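Local coordinates for putative uncharacterized protein (Chaetomium thermophilum, PDB 5T8V) that probably helps load the cohesin ring onto chromatin, as the HEAT-repeat C-terminal part of an Scc2/Nipped-B family cohesin loader, at residues A920-V925 against V980-K985; L1011-V1016 against G1037-S1042. All coordinates share one frame; numbering follows the deposited sequence.

Contact 1 of 2, residues A920-V925 against V980-K985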
# COMPACT_ATOMS: atom_id res chain seq x y z
N ALA A 920 -16.00 11.89 47.90
CA ALA A 920 -15.45 10.76 47.15
C ALA A 920 -14.46 9.96 47.99
O ALA A 920 -14.41 8.73 47.89
CB ALA A 920 -14.78 11.27 45.87
N LEU A 921 -13.67 10.64 48.82
CA LEU A 921 -12.75 9.94 49.70
C LEU A 921 -13.47 9.43 50.95
O LEU A 921 -13.15 8.34 51.45
CB LEU A 921 -11.59 10.85 50.09
CG LEU A 921 -10.52 10.28 51.02
CD1 LEU A 921 -10.11 8.88 50.61
CD2 LEU A 921 -9.29 11.18 51.03
N LEU A 922 -14.45 10.19 51.44
CA LEU A 922 -15.25 9.71 52.57
C LEU A 922 -15.84 8.34 52.28
O LEU A 922 -16.05 7.54 53.20
CB LEU A 922 -16.37 10.70 52.89
CG LEU A 922 -17.28 10.23 54.04
CD1 LEU A 922 -16.49 9.89 55.30
CD2 LEU A 922 -18.31 11.30 54.35
N ASP A 923 -16.11 8.05 51.00
CA ASP A 923 -16.65 6.74 50.63
C ASP A 923 -15.66 5.63 50.95
O ASP A 923 -15.96 4.71 51.73
CB ASP A 923 -17.01 6.75 49.15
CG ASP A 923 -17.94 5.62 48.76
OD1 ASP A 923 -17.59 4.45 49.01
OD2 ASP A 923 -19.03 5.90 48.21
N ASP A 924 -14.46 5.70 50.37
CA ASP A 924 -13.48 4.64 50.57
C ASP A 924 -13.04 4.55 52.03
O ASP A 924 -12.79 3.45 52.54
CB ASP A 924 -12.28 4.86 49.65
CG ASP A 924 -12.66 4.83 48.18
OD1 ASP A 924 -12.86 3.73 47.64
OD2 ASP A 924 -12.75 5.92 47.57
N VAL A 925 -12.94 5.69 52.72
CA VAL A 925 -12.50 5.65 54.11
C VAL A 925 -13.59 5.07 55.00
O VAL A 925 -13.31 4.37 55.97
CB VAL A 925 -12.06 7.04 54.60
CG1 VAL A 925 -13.22 7.98 54.61
CG2 VAL A 925 -11.47 6.94 55.98
N VAL A 980 -23.95 10.31 57.99
CA VAL A 980 -25.02 9.33 58.18
C VAL A 980 -25.26 8.54 56.90
O VAL A 980 -25.42 7.32 56.93
CB VAL A 980 -26.30 10.04 58.65
CG1 VAL A 980 -27.46 9.05 58.76
CG2 VAL A 980 -26.07 10.73 59.99
N GLY A 981 -25.28 9.23 55.76
CA GLY A 981 -25.59 8.56 54.51
C GLY A 981 -24.54 7.55 54.11
O GLY A 981 -24.85 6.41 53.75
N MET A 982 -23.27 7.94 54.17
CA MET A 982 -22.19 7.01 53.85
C MET A 982 -22.19 5.83 54.82
O MET A 982 -22.03 4.68 54.40
CB MET A 982 -20.85 7.73 53.88
CG MET A 982 -20.71 8.84 52.84
SD MET A 982 -21.15 8.32 51.16
CE MET A 982 -20.33 6.75 51.05
N ALA A 983 -22.37 6.11 56.11
CA ALA A 983 -22.46 5.03 57.09
C ALA A 983 -23.55 4.04 56.70
O ALA A 983 -23.32 2.83 56.66
CB ALA A 983 -22.72 5.61 58.48
N GLY A 984 -24.74 4.55 56.39
CA GLY A 984 -25.81 3.67 55.93
C GLY A 984 -25.44 2.92 54.67
O GLY A 984 -25.90 1.79 54.47
N LYS A 985 -24.61 3.51 53.82
CA LYS A 985 -24.23 2.85 52.57
C LYS A 985 -23.32 1.66 52.84
O LYS A 985 -23.53 0.57 52.29
CB LYS A 985 -23.54 3.85 51.64
CG LYS A 985 -23.07 3.22 50.33
CD LYS A 985 -22.54 4.27 49.37
CE LYS A 985 -22.02 3.65 48.08
NZ LYS A 985 -22.16 4.58 46.92
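Asp923 OD2 faces two groups of helix 969-986: the ammonium of Lys985, a long salt bridge with OD2 to NZ at 3.6 Å, and the terminal methyl of Met982. The carboxylate gets there because its CG stands anti to the backbone N (chi1 -163°), which brings it up to helix 969-986. Lys985 reaches across at about a right angle to the aspartate side chain, stretched out along its whole length, and its CE also packs on OD2, at 3.7 Å. Met982 behaves differently: it is bent at both chi2 and chi3, and the bends bring CE against the carboxylate, 3.5 Å from Asp923 CG, the two side chains crossing at about a right angle. On the apolar side of the same methionine, its CG lies 3.8 Å from Leu922 CD2. The axes of segments 920-925 and 980-985 pass 9.9 Å apart at 40°, with Asp923 and Met982 nearest in backbone, their CA atoms 6.4 Å apart. Both charges have weak second partners, His986 for Asp923 OD1 and Gln1041 for Lys985 NZ, while Asp924 turns to Arg882 and Arg889 on helix 878-891. The packing thus grades from Leu922 and the buried thioether to a partly exposed ion pair at its margin; at this length the pair probably adds electrostatic attraction rather than a tightly directed bond.

Contact 2 of 2, residues L1011-V1016 against G1037-S1042; sequences LMVDIV and GLVCQS
Val1039 is the bump that fills the hollow between Met1012 and Val1013 in this antiparallel helix pair of the HEAT-repeat solenoid. Helices 1009-1016 and 1026-1042 run in nearly opposite directions; the axes of segments 1011-1016 and 1037-1042 pass 10.0 Å apart at 153°, and the closest backbone pair is Val1013 with Val1039, CA to CA 7.3 Å. One branch does the work on the side of helix 1026-1042: CG1 of Val1039, anti to the backbone N (chi1 174°), projects from the helix and meets both partners. Val1013 offers its CG2, which touches that methyl at 3.7 Å, the closest approach between the two segments. Met1012, the preceding residue, comes in beside it. Its chain runs straight through chi2 and then bends at chi3 (-73°), which carries the end methyl CE to 4.0 Å from Val1039 CG1. The two partners lie obliquely to the valine, forming a shallow notch from the thioether methyl of Met1012 and a methyl of the branched Val1013. Next to Val1039, Cys1040 makes a looser contact with Val1013, and its side chain also touches Asn1046 and Tyr1047 in the following loop. Helix 969-986 closes over the side of Met1012 through Val980, while Val1036, on the same helix as Val1039, also touches Val1013. No hydrogen bond crosses between the segments, and all four touching residues are buried, so the contact between the segments is apolar packing. At its outer edge, Val1013 CG2 stands 4.5 Å from Cys1040 SG.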
# COMPACT_ATOMS: atom_id res chain seq x y z
N LEU A 1011 -34.32 4.56 60.98
CA LEU A 1011 -34.09 5.67 61.90
C LEU A 1011 -33.38 6.82 61.20
O LEU A 1011 -33.80 7.98 61.29
CB LEU A 1011 -33.29 5.19 63.11
CG LEU A 1011 -32.91 6.23 64.17
CD1 LEU A 1011 -34.14 6.97 64.68
CD2 LEU A 1011 -32.17 5.58 65.32
N MET A 1012 -32.30 6.50 60.48
CA MET A 1012 -31.59 7.52 59.71
C MET A 1012 -32.52 8.19 58.70
O MET A 1012 -32.63 9.42 58.64
CB MET A 1012 -30.38 6.89 59.01
CG MET A 1012 -29.41 6.22 59.98
SD MET A 1012 -27.93 5.54 59.21
CE MET A 1012 -28.59 4.10 58.39
N VAL A 1013 -33.22 7.38 57.90
CA VAL A 1013 -34.15 7.93 56.91
C VAL A 1013 -35.18 8.83 57.59
O VAL A 1013 -35.43 9.96 57.16
CB VAL A 1013 -34.83 6.79 56.12
CG1 VAL A 1013 -35.91 7.35 55.19
CG2 VAL A 1013 -33.79 6.01 55.32
N ASP A 1014 -35.78 8.33 58.68
CA ASP A 1014 -36.83 9.09 59.36
C ASP A 1014 -36.31 10.40 59.92
O ASP A 1014 -37.07 11.38 60.01
CB ASP A 1014 -37.44 8.24 60.48
CG ASP A 1014 -38.35 7.15 59.96
OD1 ASP A 1014 -38.21 6.77 58.78
OD2 ASP A 1014 -39.21 6.67 60.73
N ILE A 1015 -35.04 10.46 60.31
CA ILE A 1015 -34.50 11.70 60.86
C ILE A 1015 -34.11 12.67 59.75
O ILE A 1015 -34.20 13.89 59.94
CB ILE A 1015 -33.31 11.40 61.79
CG1 ILE A 1015 -33.79 10.62 63.02
CG2 ILE A 1015 -32.62 12.70 62.23
CD1 ILE A 1015 -32.68 10.13 63.92
N VAL A 1016 -33.69 12.18 58.59
CA VAL A 1016 -33.13 13.06 57.57
C VAL A 1016 -34.18 13.53 56.56
O VAL A 1016 -34.15 14.69 56.13
CB VAL A 1016 -31.95 12.35 56.86
CG1 VAL A 1016 -31.36 13.26 55.78
CG2 VAL A 1016 -30.88 11.96 57.86
N GLY A 1037 -30.63 8.76 49.88
CA GLY A 1037 -30.31 7.92 48.73
C GLY A 1037 -29.20 6.93 49.04
O GLY A 1037 -29.31 5.73 48.74
N LEU A 1038 -28.11 7.41 49.65
CA LEU A 1038 -27.02 6.52 50.05
C LEU A 1038 -27.52 5.44 51.00
O LEU A 1038 -27.08 4.29 50.93
CB LEU A 1038 -25.91 7.34 50.70
CG LEU A 1038 -25.17 8.33 49.81
CD1 LEU A 1038 -24.58 9.46 50.63
CD2 LEU A 1038 -24.08 7.61 49.03
N VAL A 1039 -28.43 5.80 51.91
CA VAL A 1039 -28.96 4.81 52.85
C VAL A 1039 -29.80 3.78 52.11
O VAL A 1039 -29.63 2.57 52.30
CB VAL A 1039 -29.77 5.51 53.95
CG1 VAL A 1039 -30.46 4.49 54.86
CG2 VAL A 1039 -28.87 6.43 54.77
N CYS A 1040 -30.72 4.24 51.26
CA CYS A 1040 -31.66 3.34 50.62
C CYS A 1040 -30.96 2.38 49.66
O CYS A 1040 -31.35 1.21 49.55
CB CYS A 1040 -32.74 4.13 49.88
SG CYS A 1040 -33.85 5.05 50.96
N GLN A 1041 -29.93 2.85 48.95
CA GLN A 1041 -29.30 2.00 47.95
C GLN A 1041 -28.75 0.72 48.57
O GLN A 1041 -28.65 -0.30 47.89
CB GLN A 1041 -28.20 2.77 47.22
CG GLN A 1041 -26.86 2.83 47.94
CD GLN A 1041 -25.81 3.55 47.13
OE1 GLN A 1041 -24.73 3.01 46.87
NE2 GLN A 1041 -26.11 4.77 46.71
N SER A 1042 -28.38 0.76 49.85
CA SER A 1042 -27.90 -0.42 50.56
C SER A 1042 -28.94 -1.03 51.48
O SER A 1042 -28.71 -2.13 52.01
CB SER A 1042 -26.64 -0.08 51.36
OG SER A 1042 -25.55 0.20 50.51

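Overall arrangement
Helix 969-986 joins the two contacts, whose centres lie about 12 Å apart: it forms one side of contact 1 and packs on both helices of contact 2, through Val980 against Met1012 and through Met982 and Lys985 against Leu1038. A probable hydrogen bond from Ser1042 OG to the backbone O of Lys985 ties them further. Contact 2 is wholly buried and apolar, between antiparallel helices close in sequence. Contact 1, only partly buried, joins segments 55 residues apart in the chain that run more nearly parallel, and mixes a long salt bridge with apolar packing. Both sit far from the centre of this elongated solenoid.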